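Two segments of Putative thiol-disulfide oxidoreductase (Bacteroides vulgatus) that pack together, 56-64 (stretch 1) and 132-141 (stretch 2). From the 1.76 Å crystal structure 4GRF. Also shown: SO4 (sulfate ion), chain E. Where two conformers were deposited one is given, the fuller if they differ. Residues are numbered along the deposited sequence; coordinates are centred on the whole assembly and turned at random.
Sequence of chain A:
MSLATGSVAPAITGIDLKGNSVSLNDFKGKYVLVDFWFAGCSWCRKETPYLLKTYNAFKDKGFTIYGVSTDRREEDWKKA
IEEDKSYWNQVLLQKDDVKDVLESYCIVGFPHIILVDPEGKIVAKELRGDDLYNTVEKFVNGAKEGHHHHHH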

# COMPACT_ATOMS: atom_id res chain seq x y z
N ASN A 56 10.54 4.52 -7.66
CA ASN A 56 11.51 4.65 -8.72
C ASN A 56 12.92 4.20 -8.32
O ASN A 56 13.59 3.62 -9.09
CB ASN A 56 11.52 6.08 -9.28
CG ASN A 56 10.39 6.34 -10.25
OD1 ASN A 56 9.91 5.44 -10.88
ND2 ASN A 56 9.97 7.57 -10.36
N ALA A 57 13.33 4.51 -7.11
CA ALA A 57 14.68 4.20 -6.63
C ALA A 57 14.91 2.70 -6.46
O ALA A 57 16.00 2.22 -6.71
CB ALA A 57 14.94 4.91 -5.33
N PHE A 58 13.87 1.98 -6.03
CA PHE A 58 14.00 0.56 -5.62
C PHE A 58 13.22 -0.51 -6.42
O PHE A 58 13.39 -1.73 -6.18
CB PHE A 58 13.64 0.48 -4.13
CG PHE A 58 14.50 1.33 -3.28
CD1 PHE A 58 15.86 1.04 -3.15
CD2 PHE A 58 14.02 2.49 -2.71
CE1 PHE A 58 16.68 1.85 -2.41
CE2 PHE A 58 14.86 3.30 -1.96
CZ PHE A 58 16.19 2.98 -1.81
N LYS A 59 12.37 -0.09 -7.35
CA LYS A 59 11.53 -1.01 -8.12
C LYS A 59 12.31 -2.08 -8.89
O LYS A 59 11.75 -3.10 -9.26
CB LYS A 59 10.63 -0.25 -9.12
CG LYS A 59 11.39 0.58 -10.14
CD LYS A 59 10.50 1.47 -11.00
CE LYS A 59 11.35 2.31 -11.95
NZ LYS A 59 10.59 3.38 -12.66
N ASP A 60 13.58 -1.85 -9.16
CA ASP A 60 14.35 -2.84 -9.91
C ASP A 60 15.09 -3.79 -8.97
O ASP A 60 15.77 -4.71 -9.43
CB ASP A 60 15.34 -2.15 -10.86
CG ASP A 60 14.64 -1.30 -11.92
OD1 ASP A 60 13.58 -1.73 -12.42
OD2 ASP A 60 15.15 -0.21 -12.25
N LYS A 61 14.95 -3.58 -7.66
CA LYS A 61 15.76 -4.32 -6.68
C LYS A 61 15.00 -5.23 -5.72
O LYS A 61 15.52 -5.57 -4.66
CB LYS A 61 16.59 -3.34 -5.87
CG LYS A 61 17.39 -2.35 -6.69
CD LYS A 61 18.07 -1.35 -5.78
CE LYS A 61 19.06 -0.47 -6.52
NZ LYS A 61 20.03 0.14 -5.57
N GLY A 62 13.79 -5.63 -6.09
CA GLY A 62 13.01 -6.54 -5.26
C GLY A 62 12.08 -5.77 -4.34
O GLY A 62 11.96 -6.08 -3.15
N PHE A 63 11.47 -4.72 -4.90
CA PHE A 63 10.57 -3.85 -4.16
C PHE A 63 9.40 -3.42 -5.02
O PHE A 63 9.55 -3.12 -6.20
CB PHE A 63 11.30 -2.60 -3.70
CG PHE A 63 10.41 -1.56 -3.06
CD1 PHE A 63 9.95 -1.74 -1.79
CD2 PHE A 63 10.02 -0.41 -3.76
CE1 PHE A 63 9.14 -0.79 -1.20
CE2 PHE A 63 9.21 0.53 -3.19
CZ PHE A 63 8.76 0.35 -1.90
N THR A 64 8.22 -3.35 -4.41
CA THR A 64 7.10 -2.68 -5.07
C THR A 64 6.18 -1.98 -4.05
O THR A 64 6.37 -2.06 -2.84
CB THR A 64 6.31 -3.64 -5.98
OG1 THR A 64 5.43 -2.89 -6.83
CG2 THR A 64 5.52 -4.67 -5.18
S SO4 E . 5.79 -4.08 -10.23
O1 SO4 E . 6.96 -4.84 -10.73
O2 SO4 E . 6.27 -3.03 -9.28
O3 SO4 E . 5.07 -3.44 -11.36
O4 SO4 E . 4.86 -5.03 -9.55
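Stretch 2 (132-141) LYNTVEKFVN

The contact is dominated by a single aromatic side chain: F58 enters the helix of stretch 2 as a knob into a hole formed by Y133, V136, E137 and V140, four positions spaced so that they enclose one patch of the helical surface. F58 as a residue has 106 Å² covered by stretch 2, the largest share of any residue in a contact that buries 443 Å² over both sides.

Stretch 2 is helical from L132 to V140, continuing a helix that begins earlier in the chain. Its phi/psi angles stay near -60°/-45° over most of its length, and the i to i+4 bonds run without a break from V136 N to L132 O (3.0 Å) through to N141 N to E137 O (2.8 Å). Stretch 1 changes course instead. A57 and F58 belong to a helix that begins earlier in the chain, a type I turn from F58 to K61 is closed by K61 N to F58 O at 2.8 Å, and a strand begins at F63. The helix therefore lies against a bend, with its Y133 end near A57 and its C-terminal end near K61, where the closest CA atoms across the contact, those of K61 and V140, are 7.2 Å apart.

Around F58, the CD2 atom lies 3.6 Å from V136 CG1, CZ lies 3.5 Å from both CA and CB of E137, and CD1 lies 4.0 Å from V140 CG1. The Y133 side chain is t at chi1, and although its CA-to-CB bond points sideways, its ring reaches stretch 1. F58 CE2 sits over one face of that ring, 3.9 Å from Y133 CE2; the two rings are oblique, with planes at 51° and centroids 5.3 Å apart. A57 CB adds an apolar contact of 3.6 Å to Y133 CE2.

V136 and V140, one helical turn apart and both t at chi1, also meet F63. V136 CG1 lies over a face of the F63 ring, 3.9 Å from its centroid and 19° off the normal, in a CH-pi contact; this same methyl touches F58, so it joins the two phenylalanines. V140 CG2 is 4.2 Å from F63 CB, while V140 CG1 packs 3.9 Å from K61 CB.

Just past V140, N141 ND2 lies at the edge of the F58 ring, 3.7 Å from F58 CE1; the one hydrogen bond across the contact, a weak one, runs from the extended K61 side chain, NZ to N141 OD1 at 3.4 Å, on an otherwise largely apolar interface.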

# COMPACT_ATOMS: atom_id res chain seq x y z
N LEU A 132 9.94 7.34 4.86
CA LEU A 132 9.47 6.28 4.01
C LEU A 132 10.60 5.79 3.05
O LEU A 132 10.96 4.59 3.02
CB LEU A 132 8.26 6.83 3.29
CG LEU A 132 7.35 5.91 2.55
CD1 LEU A 132 5.97 6.53 2.52
CD2 LEU A 132 7.96 5.73 1.18
N TYR A 133 11.18 6.72 2.30
CA TYR A 133 12.32 6.41 1.45
C TYR A 133 13.47 5.80 2.25
O TYR A 133 14.03 4.76 1.89
CB TYR A 133 12.80 7.70 0.77
CG TYR A 133 13.91 7.48 -0.21
CD1 TYR A 133 15.23 7.37 0.22
CD2 TYR A 133 13.64 7.36 -1.57
CE1 TYR A 133 16.25 7.16 -0.67
CE2 TYR A 133 14.66 7.15 -2.47
CZ TYR A 133 15.96 7.06 -2.02
OH TYR A 133 16.97 6.85 -2.92
N ASN A 134 13.85 6.45 3.34
CA ASN A 134 15.01 5.99 4.12
C ASN A 134 14.79 4.60 4.70
O ASN A 134 15.71 3.79 4.73
CB ASN A 134 15.38 6.99 5.21
CG ASN A 134 15.71 8.36 4.64
OD1 ASN A 134 16.06 8.49 3.46
ND2 ASN A 134 15.57 9.38 5.46
N THR A 135 13.55 4.30 5.11
CA THR A 135 13.24 2.99 5.67
C THR A 135 13.31 1.91 4.60
O THR A 135 13.90 0.84 4.81
CB THR A 135 11.87 2.97 6.37
OG1 THR A 135 11.90 3.89 7.47
CG2 THR A 135 11.54 1.57 6.90
N VAL A 136 12.76 2.19 3.42
CA VAL A 136 12.83 1.21 2.36
C VAL A 136 14.28 0.99 1.96
O VAL A 136 14.70 -0.14 1.73
CB VAL A 136 11.98 1.63 1.14
CG1 VAL A 136 12.26 0.72 -0.05
CG2 VAL A 136 10.50 1.61 1.51
N GLU A 137 15.06 2.06 1.87
CA GLU A 137 16.47 1.94 1.49
C GLU A 137 17.21 0.99 2.44
O GLU A 137 17.96 0.10 2.01
CB GLU A 137 17.12 3.32 1.54
CG GLU A 137 18.56 3.35 1.08
CD GLU A 137 19.12 4.76 1.10
OE1 GLU A 137 18.64 5.57 1.91
OE2 GLU A 137 20.03 5.04 0.31
N LYS A 138 16.97 1.19 3.73
CA LYS A 138 17.56 0.38 4.78
C LYS A 138 17.30 -1.12 4.62
O LYS A 138 18.21 -1.94 4.79
CB LYS A 138 17.04 0.86 6.14
CG LYS A 138 17.33 -0.04 7.33
CD LYS A 138 16.60 0.49 8.57
CE LYS A 138 16.98 -0.25 9.84
NZ LYS A 138 16.57 -1.68 9.83
N PHE A 139 16.08 -1.48 4.26
CA PHE A 139 15.72 -2.89 4.15
C PHE A 139 16.11 -3.46 2.79
O PHE A 139 16.56 -4.59 2.68
CB PHE A 139 14.22 -3.08 4.40
CG PHE A 139 13.86 -3.09 5.85
CD1 PHE A 139 13.94 -4.26 6.58
CD2 PHE A 139 13.41 -1.95 6.47
CE1 PHE A 139 13.61 -4.28 7.93
CE2 PHE A 139 13.07 -1.96 7.82
CZ PHE A 139 13.16 -3.13 8.54
N VAL A 140 15.91 -2.69 1.73
CA VAL A 140 16.17 -3.20 0.39
C VAL A 140 17.67 -3.20 0.09
O VAL A 140 18.18 -4.16 -0.46
CB VAL A 140 15.36 -2.42 -0.67
CG1 VAL A 140 15.76 -2.82 -2.09
CG2 VAL A 140 13.88 -2.67 -0.44
N ASN A 141 18.38 -2.13 0.45
CA ASN A 141 19.84 -2.06 0.25
C ASN A 141 20.55 -2.51 1.51
O ASN A 141 20.51 -1.81 2.52
CB ASN A 141 20.30 -0.65 -0.09
CG ASN A 141 20.17 -0.32 -1.57
OD1 ASN A 141 20.02 -1.21 -2.40
ND2 ASN A 141 20.24 0.96 -1.90